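Local coordinates for protein glutathione S-transferase (Agrobacterium tumefaciens, PDB 2YCD) that probably conjugates glutathione to electrophilic compounds, as a bacterial member of the glutathione transferase superfamily linked to herbicide detoxification, at residues Arg30-Glu44 and Arg210-Val223. Sequence-based numbering, arbitrary orientation.
Sequences RGLARDMPVRWALEE and RPAFKRAFDAQLAV. With GTB (S-(p-nitrobenzyl)glutathione), chain B; PO4 (phosphate ion), chain C.
G31 opens the contact beside Q220, its CA 3.4 Å from Q220 CD; glycine suits this place, since phi is positive and F217 and Q220 press close to its CA. The Q220 amide, with NE2 over the F217 ring, is held by F217 O and by G29 O. Just beyond G31, L32, A33 and R34 line the glutathione-conjugate pocket. With CG anti to the backbone N (chi1 -178°) and a bend at chi2, M36 drops as a knob among F213, A216, F217 and Q220; its CE lies over the F213 face, 3.8 Å from the ring centroid, a CH-pi contact. R39, extended from CG to NE, is a knob among A216, A219, Q220 and V223, with one guanidinium face over the A219-Q220 backbone, while its NE gives D35 OD2 an in-plane bond of 2.9 Å and NH1 reaches Y49. Small A216 fits among M36, R39, W40 and E43, letting the helix axes approach to 8.1 Å. W40 offers its face to the edge of F213, a T-shaped pair with planes at 90°. E43 takes R215 side-on: NE reaches OE1 at 2.7 Å, from above the carboxylate plane, and NH2 the backbone O. Finally R210, the N-cap residue, grips E44 side-on, meeting both oxygens on the syn side and somewhat out of the carboxylate plane; NE to OE2 (2.9 Å) is nearly straight, NH2 binds OE1, and W40 NE1 takes the anti lone pair of OE2. Chemically, an apolar centre gives way to paired charges near the start of helix 211-223, joining the thioredoxin-like domain to the C-terminal helix; these arginines would probably favour ionised E43 and E44.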
loop_
_atom_site.group_PDB
_atom_site.type_symbol
_atom_site.label_atom_id
_atom_site.label_comp_id
_atom_site.label_asym_id
_atom_site.label_seq_id
_atom_site.Cartn_x
_atom_site.Cartn_y
_atom_site.Cartn_z
ATOM N N ARG A 30 17.286 -8.311 -13.034
ATOM C CA ARG A 30 17.719 -7.217 -12.176
ATOM C C ARG A 30 17.085 -7.217 -10.791
ATOM O O ARG A 30 17.340 -6.311 -10.005
ATOM C CB ARG A 30 17.474 -5.865 -12.857
ATOM C CG ARG A 30 18.304 -5.665 -14.146
ATOM C CD ARG A 30 17.950 -4.355 -14.857
ATOM N NE ARG A 30 16.568 -4.341 -15.333
ATOM C CZ ARG A 30 15.843 -3.238 -15.497
ATOM N NH1 ARG A 30 16.370 -2.046 -15.236
ATOM N NH2 ARG A 30 14.590 -3.327 -15.919
ATOM N N GLY A 31 16.248 -8.207 -10.508
ATOM C CA GLY A 31 15.644 -8.330 -9.188
ATOM C C GLY A 31 14.696 -7.203 -8.829
ATOM O O GLY A 31 14.700 -6.694 -7.704
ATOM N N LEU A 32 13.879 -6.805 -9.801
ATOM C CA LEU A 32 12.959 -5.701 -9.578
ATOM C C LEU A 32 11.528 -6.168 -9.405
ATOM O O LEU A 32 10.685 -5.382 -8.972
ATOM C CB LEU A 32 13.042 -4.681 -10.719
ATOM C CG LEU A 32 14.399 -4.018 -10.947
ATOM C CD1 LEU A 32 14.373 -3.217 -12.257
ATOM C CD2 LEU A 32 14.790 -3.140 -9.773
ATOM N N ALA A 33 11.231 -7.423 -9.723
ATOM C CA ALA A 33 9.888 -7.958 -9.509
ATOM C C ALA A 33 9.611 -8.152 -8.012
ATOM O O ALA A 33 10.546 -8.212 -7.198
ATOM C CB ALA A 33 9.686 -9.252 -10.299
ATOM N N ARG A 34 8.333 -8.277 -7.657
ATOM C CA ARG A 34 7.921 -8.198 -6.252
ATOM C C ARG A 34 8.191 -9.447 -5.417
ATOM O O ARG A 34 7.948 -9.452 -4.214
ATOM C CB ARG A 34 6.461 -7.749 -6.129
ATOM C CG ARG A 34 6.260 -6.315 -6.602
ATOM C CD ARG A 34 4.786 -5.961 -6.615
ATOM N NE ARG A 34 4.514 -4.638 -7.186
ATOM C CZ ARG A 34 4.392 -3.519 -6.476
ATOM N NH1 ARG A 34 4.531 -3.544 -5.155
ATOM N NH2 ARG A 34 4.131 -2.371 -7.088
ATOM N N ASP A 35 8.728 -10.495 -6.037
ATOM C CA ASP A 35 9.265 -11.608 -5.251
ATOM C C ASP A 35 10.545 -11.178 -4.518
ATOM O O ASP A 35 10.893 -11.751 -3.487
ATOM C CB ASP A 35 9.563 -12.828 -6.136
ATOM C CG ASP A 35 10.585 -12.528 -7.229
ATOM O OD1 ASP A 35 10.312 -11.652 -8.081
ATOM O OD2 ASP A 35 11.669 -13.142 -7.249
ATOM N N MET A 36 11.241 -10.162 -5.021
ATOM C CA MET A 36 12.527 -9.801 -4.436
ATOM C C MET A 36 12.452 -9.400 -2.946
ATOM O O MET A 36 13.245 -9.892 -2.135
ATOM C CB MET A 36 13.219 -8.732 -5.276
ATOM C CG MET A 36 14.576 -8.351 -4.739
ATOM S SD MET A 36 15.816 -9.687 -4.850
ATOM C CE MET A 36 17.124 -8.841 -3.989
ATOM N N PRO A 37 11.509 -8.515 -2.566
ATOM C CA PRO A 37 11.460 -8.174 -1.131
ATOM C C PRO A 37 11.116 -9.374 -0.269
ATOM O O PRO A 37 11.596 -9.464 0.858
ATOM C CB PRO A 37 10.360 -7.091 -1.039
ATOM C CG PRO A 37 9.617 -7.175 -2.385
ATOM C CD PRO A 37 10.674 -7.609 -3.375
ATOM N N VAL A 38 10.302 -10.299 -0.781
ATOM C CA VAL A 38 9.982 -11.516 -0.041
ATOM C C VAL A 38 11.233 -12.405 0.140
ATOM O O VAL A 38 11.506 -12.875 1.239
ATOM C CB VAL A 38 8.857 -12.293 -0.764
ATOM C CG1 VAL A 38 8.616 -13.639 -0.080
ATOM C CG2 VAL A 38 7.565 -11.453 -0.791
ATOM N N ARG A 39 11.968 -12.654 -0.943
ATOM C CA ARG A 39 13.215 -13.418 -0.878
ATOM C C ARG A 39 14.182 -12.774 0.109
ATOM O O ARG A 39 14.836 -13.472 0.904
ATOM C CB ARG A 39 13.871 -13.469 -2.256
ATOM C CG ARG A 39 13.118 -14.260 -3.324
ATOM C CD ARG A 39 13.914 -14.131 -4.620
ATOM N NE ARG A 39 13.416 -14.888 -5.772
ATOM C CZ ARG A 39 13.772 -16.146 -6.032
ATOM N NH1 ARG A 39 14.511 -16.842 -5.167
ATOM N NH2 ARG A 39 13.334 -16.730 -7.136
ATOM N N TRP A 40 14.323 -11.457 0.034
ATOM C CA TRP A 40 15.237 -10.740 0.913
ATOM C C TRP A 40 14.825 -10.893 2.387
ATOM O O TRP A 40 15.665 -11.192 3.261
ATOM C CB TRP A 40 15.292 -9.276 0.451
ATOM C CG TRP A 40 16.300 -8.382 1.165
ATOM C CD1 TRP A 40 17.219 -8.753 2.126
ATOM C CD2 TRP A 40 16.483 -6.978 0.957
ATOM N NE1 TRP A 40 17.952 -7.647 2.527
ATOM C CE2 TRP A 40 17.511 -6.548 1.833
ATOM C CE3 TRP A 40 15.849 -6.031 0.134
ATOM C CZ2 TRP A 40 17.933 -5.211 1.897
ATOM C CZ3 TRP A 40 16.273 -4.705 0.187
ATOM C CH2 TRP A 40 17.311 -4.307 1.063
ATOM N N ALA A 41 13.533 -10.759 2.683
ATOM C CA ALA A 41 13.061 -10.966 4.047
ATOM C C ALA A 41 13.380 -12.375 4.551
ATOM O O ALA A 41 13.843 -12.555 5.694
ATOM C CB ALA A 41 11.559 -10.678 4.146
ATOM N N LEU A 42 13.094 -13.385 3.730
ATOM C CA LEU A 42 13.416 -14.772 4.110
ATOM C C LEU A 42 14.909 -14.956 4.375
ATOM O O LEU A 42 15.293 -15.618 5.343
ATOM C CB LEU A 42 12.915 -15.754 3.044
ATOM C CG LEU A 42 11.386 -15.808 2.904
ATOM C CD1 LEU A 42 10.965 -16.426 1.577
ATOM C CD2 LEU A 42 10.754 -16.562 4.081
ATOM N N GLU A 43 15.752 -14.367 3.535
ATOM C CA GLU A 43 17.193 -14.474 3.760
ATOM C C GLU A 43 17.669 -13.739 5.017
ATOM O O GLU A 43 18.570 -14.230 5.711
ATOM C CB GLU A 43 17.957 -14.021 2.519
ATOM C CG GLU A 43 17.841 -15.004 1.330
ATOM C CD GLU A 43 18.549 -16.323 1.591
ATOM O OE1 GLU A 43 19.291 -16.434 2.583
ATOM O OE2 GLU A 43 18.357 -17.253 0.778
ATOM N N GLU A 44 17.054 -12.602 5.336
ATOM C CA GLU A 44 17.427 -11.857 6.551
ATOM C C GLU A 44 17.131 -12.669 7.806
ATOM O O GLU A 44 17.900 -12.616 8.763
ATOM C CB GLU A 44 16.720 -10.487 6.622
ATOM C CG GLU A 44 17.262 -9.453 5.634
ATOM C CD GLU A 44 18.578 -8.800 6.062
ATOM O OE1 GLU A 44 18.969 -8.921 7.250
ATOM O OE2 GLU A 44 19.204 -8.164 5.198
ATOM N N ARG A 210 24.084 -5.709 1.948
ATOM C CA ARG A 210 23.850 -6.717 2.978
ATOM C C ARG A 210 23.923 -8.136 2.397
ATOM O O ARG A 210 23.421 -8.399 1.308
ATOM C CB ARG A 210 22.500 -6.476 3.652
ATOM C CG ARG A 210 22.432 -5.142 4.387
ATOM C CD ARG A 210 21.055 -4.889 5.004
ATOM N NE ARG A 210 20.694 -5.861 6.039
ATOM C CZ ARG A 210 20.989 -5.733 7.334
ATOM N NH1 ARG A 210 21.671 -4.677 7.772
ATOM N NH2 ARG A 210 20.628 -6.665 8.201
ATOM N N PRO A 211 24.530 -9.083 3.126
ATOM C CA PRO A 211 24.646 -10.440 2.570
ATOM C C PRO A 211 23.312 -11.097 2.225
ATOM O O PRO A 211 23.245 -11.849 1.241
ATOM C CB PRO A 211 25.365 -11.224 3.685
ATOM C CG PRO A 211 26.018 -10.173 4.526
ATOM C CD PRO A 211 25.202 -8.931 4.426
ATOM N N ALA A 212 22.265 -10.831 3.006
ATOM C CA ALA A 212 20.951 -11.399 2.669
ATOM C C ALA A 212 20.416 -10.846 1.353
ATOM O O ALA A 212 19.722 -11.558 0.631
ATOM C CB ALA A 212 19.941 -11.136 3.795
ATOM N N PHE A 213 20.696 -9.575 1.062
ATOM C CA PHE A 213 20.274 -9.015 -0.214
ATOM C C PHE A 213 20.955 -9.783 -1.356
ATOM O O PHE A 213 20.303 -10.158 -2.339
ATOM C CB PHE A 213 20.623 -7.530 -0.338
ATOM C CG PHE A 213 20.192 -6.923 -1.657
ATOM C CD1 PHE A 213 20.977 -7.046 -2.803
ATOM C CD2 PHE A 213 18.972 -6.264 -1.750
ATOM C CE1 PHE A 213 20.532 -6.500 -4.023
ATOM C CE2 PHE A 213 18.544 -5.717 -2.952
ATOM C CZ PHE A 213 19.327 -5.830 -4.084
ATOM N N LYS A 214 22.256 -10.038 -1.224
ATOM C CA LYS A 214 22.995 -10.739 -2.264
ATOM C C LYS A 214 22.487 -12.165 -2.430
ATOM O O LYS A 214 22.384 -12.655 -3.559
ATOM C CB LYS A 214 24.497 -10.738 -1.958
ATOM C CG LYS A 214 25.288 -11.572 -2.957
ATOM C CD LYS A 214 26.785 -11.375 -2.822
ATOM C CE LYS A 214 27.529 -12.273 -3.798
ATOM N NZ LYS A 214 26.979 -12.123 -5.179
ATOM N N ARG A 215 22.160 -12.837 -1.328
ATOM C CA ARG A 215 21.630 -14.199 -1.459
ATOM C C ARG A 215 20.296 -14.195 -2.203
ATOM O O ARG A 215 20.037 -15.036 -3.061
ATOM C CB ARG A 215 21.504 -14.903 -0.100
ATOM C CG ARG A 215 22.849 -15.214 0.585
ATOM C CD ARG A 215 22.702 -16.081 1.817
ATOM N NE ARG A 215 21.860 -15.508 2.864
ATOM C CZ ARG A 215 22.296 -14.749 3.867
ATOM N NH1 ARG A 215 23.583 -14.447 3.979
ATOM N NH2 ARG A 215 21.444 -14.298 4.786
ATOM N N ALA A 216 19.429 -13.248 -1.875
ATOM C CA ALA A 216 18.155 -13.126 -2.588
ATOM C C ALA A 216 18.352 -12.758 -4.054
ATOM O O ALA A 216 17.716 -13.328 -4.923
ATOM C CB ALA A 216 17.255 -12.113 -1.887
ATOM N N PHE A 217 19.239 -11.808 -4.319
ATOM C CA PHE A 217 19.486 -11.356 -5.679
ATOM C C PHE A 217 20.055 -12.487 -6.535
ATOM O O PHE A 217 19.634 -12.681 -7.678
ATOM C CB PHE A 217 20.444 -10.157 -5.673
ATOM C CG PHE A 217 20.636 -9.540 -7.033
ATOM C CD1 PHE A 217 21.587 -10.039 -7.911
ATOM C CD2 PHE A 217 19.854 -8.466 -7.423
ATOM C CE1 PHE A 217 21.746 -9.467 -9.176
ATOM C CE2 PHE A 217 20.013 -7.901 -8.676
ATOM C CZ PHE A 217 20.959 -8.400 -9.545
ATOM N N ASP A 218 21.011 -13.235 -5.993
ATOM C CA ASP A 218 21.616 -14.335 -6.753
ATOM C C ASP A 218 20.577 -15.409 -7.064
ATOM O O ASP A 218 20.623 -16.054 -8.118
ATOM C CB ASP A 218 22.788 -14.958 -5.992
ATOM C CG ASP A 218 24.010 -14.047 -5.927
ATOM O OD1 ASP A 218 24.009 -12.972 -6.562
ATOM O OD2 ASP A 218 24.959 -14.427 -5.217
ATOM N N ALA A 219 19.623 -15.613 -6.154
ATOM C CA ALA A 219 18.599 -16.616 -6.396
ATOM C C ALA A 219 17.621 -16.223 -7.501
ATOM O O ALA A 219 17.282 -17.058 -8.351
ATOM C CB ALA A 219 17.876 -16.994 -5.087
ATOM N N GLN A 220 17.165 -14.970 -7.533
ATOM C CA GLN A 220 16.301 -14.564 -8.638
ATOM C C GLN A 220 17.085 -14.590 -9.962
ATOM O O GLN A 220 16.539 -14.933 -11.007
ATOM C CB GLN A 220 15.615 -13.207 -8.375
ATOM C CG GLN A 220 16.547 -11.996 -8.219
ATOM C CD GLN A 220 16.984 -11.401 -9.553
ATOM O OE1 GLN A 220 16.196 -11.321 -10.503
ATOM N NE2 GLN A 220 18.237 -10.940 -9.616
ATOM N N LEU A 221 18.372 -14.280 -9.898
ATOM C CA LEU A 221 19.196 -14.260 -11.107
ATOM C C LEU A 221 19.339 -15.684 -11.650
ATOM O O LEU A 221 19.306 -15.883 -12.868
ATOM C CB LEU A 221 20.551 -13.594 -10.819
ATOM C CG LEU A 221 21.544 -13.535 -11.985
ATOM C CD1 LEU A 221 20.973 -12.769 -13.168
ATOM C CD2 LEU A 221 22.850 -12.902 -11.513
ATOM N N ALA A 222 19.437 -16.673 -10.757
ATOM C CA ALA A 222 19.558 -18.080 -11.161
ATOM C C ALA A 222 18.293 -18.573 -11.855
ATOM O O ALA A 222 18.361 -19.398 -12.761
ATOM C CB ALA A 222 19.878 -18.960 -9.969
ATOM N N VAL A 223 17.130 -18.092 -11.424
ATOM C CA VAL A 223 15.901 -18.419 -12.120
ATOM C C VAL A 223 15.964 -17.849 -13.536
ATOM O O VAL A 223 15.607 -18.526 -14.497
ATOM C CB VAL A 223 14.640 -17.874 -11.379
ATOM C CG1 VAL A 223 13.387 -18.082 -12.239
ATOM C CG2 VAL A 223 14.482 -18.577 -10.052
HETATM N N1 GTB B . 0.191 -5.482 -4.736
HETATM C CA1 GTB B . 0.829 -6.687 -5.285
HETATM C C1 GTB B . 2.006 -7.086 -4.433
HETATM O O11 GTB B . 2.705 -6.166 -3.956
HETATM O O12 GTB B . 2.249 -8.303 -4.250
HETATM C CB1 GTB B . 1.231 -6.403 -6.741
HETATM C CG1 GTB B . 1.772 -7.660 -7.418
HETATM C CD1 GTB B . 2.282 -7.375 -8.818
HETATM O OE1 GTB B . 2.196 -6.237 -9.279
HETATM N N2 GTB B . 2.821 -8.405 -9.467
HETATM C CA2 GTB B . 3.370 -8.277 -10.818
HETATM C C2 GTB B . 2.803 -9.304 -11.748
HETATM O O2 GTB B . 2.549 -10.447 -11.374
HETATM C CB2 GTB B . 4.881 -8.579 -10.768
HETATM S SG2 GTB B . 5.841 -7.403 -9.876
HETATM N N3 GTB B . 2.615 -8.905 -13.008
HETATM C CA3 GTB B . 2.139 -9.762 -14.081
HETATM C C3 GTB B . 0.746 -9.447 -14.543
HETATM O O31 GTB B . 0.152 -8.456 -14.075
HETATM O O32 GTB B . 0.254 -10.225 -15.393
HETATM C "C'" GTB B . 5.769 -5.903 -10.809
HETATM C "C1'" GTB B . 6.951 -5.738 -11.729
HETATM C "C2'" GTB B . 6.866 -6.151 -13.049
HETATM C "C3'" GTB B . 7.960 -5.986 -13.897
HETATM C "C4'" GTB B . 9.132 -5.404 -13.417
HETATM N N41 GTB B . 10.233 -5.230 -14.276
HETATM O O41 GTB B . 11.236 -4.623 -13.907
HETATM O O42 GTB B . 10.170 -5.678 -15.405
HETATM C "C5'" GTB B . 9.204 -4.985 -12.096
HETATM C "C6'" GTB B . 8.112 -5.145 -11.249
HETATM P P PO4 C . 22.856 -5.724 11.217
HETATM O O1 PO4 C . 23.407 -4.537 10.473
HETATM O O2 PO4 C . 23.686 -6.947 10.882
HETATM O O3 PO4 C . 22.914 -5.496 12.715
HETATM O O4 PO4 C . 21.416 -5.971 10.830
HETATM O O HOH W 1 17.645 -16.724 -1.712
HETATM O O HOH W 2 22.026 -9.288 5.482
#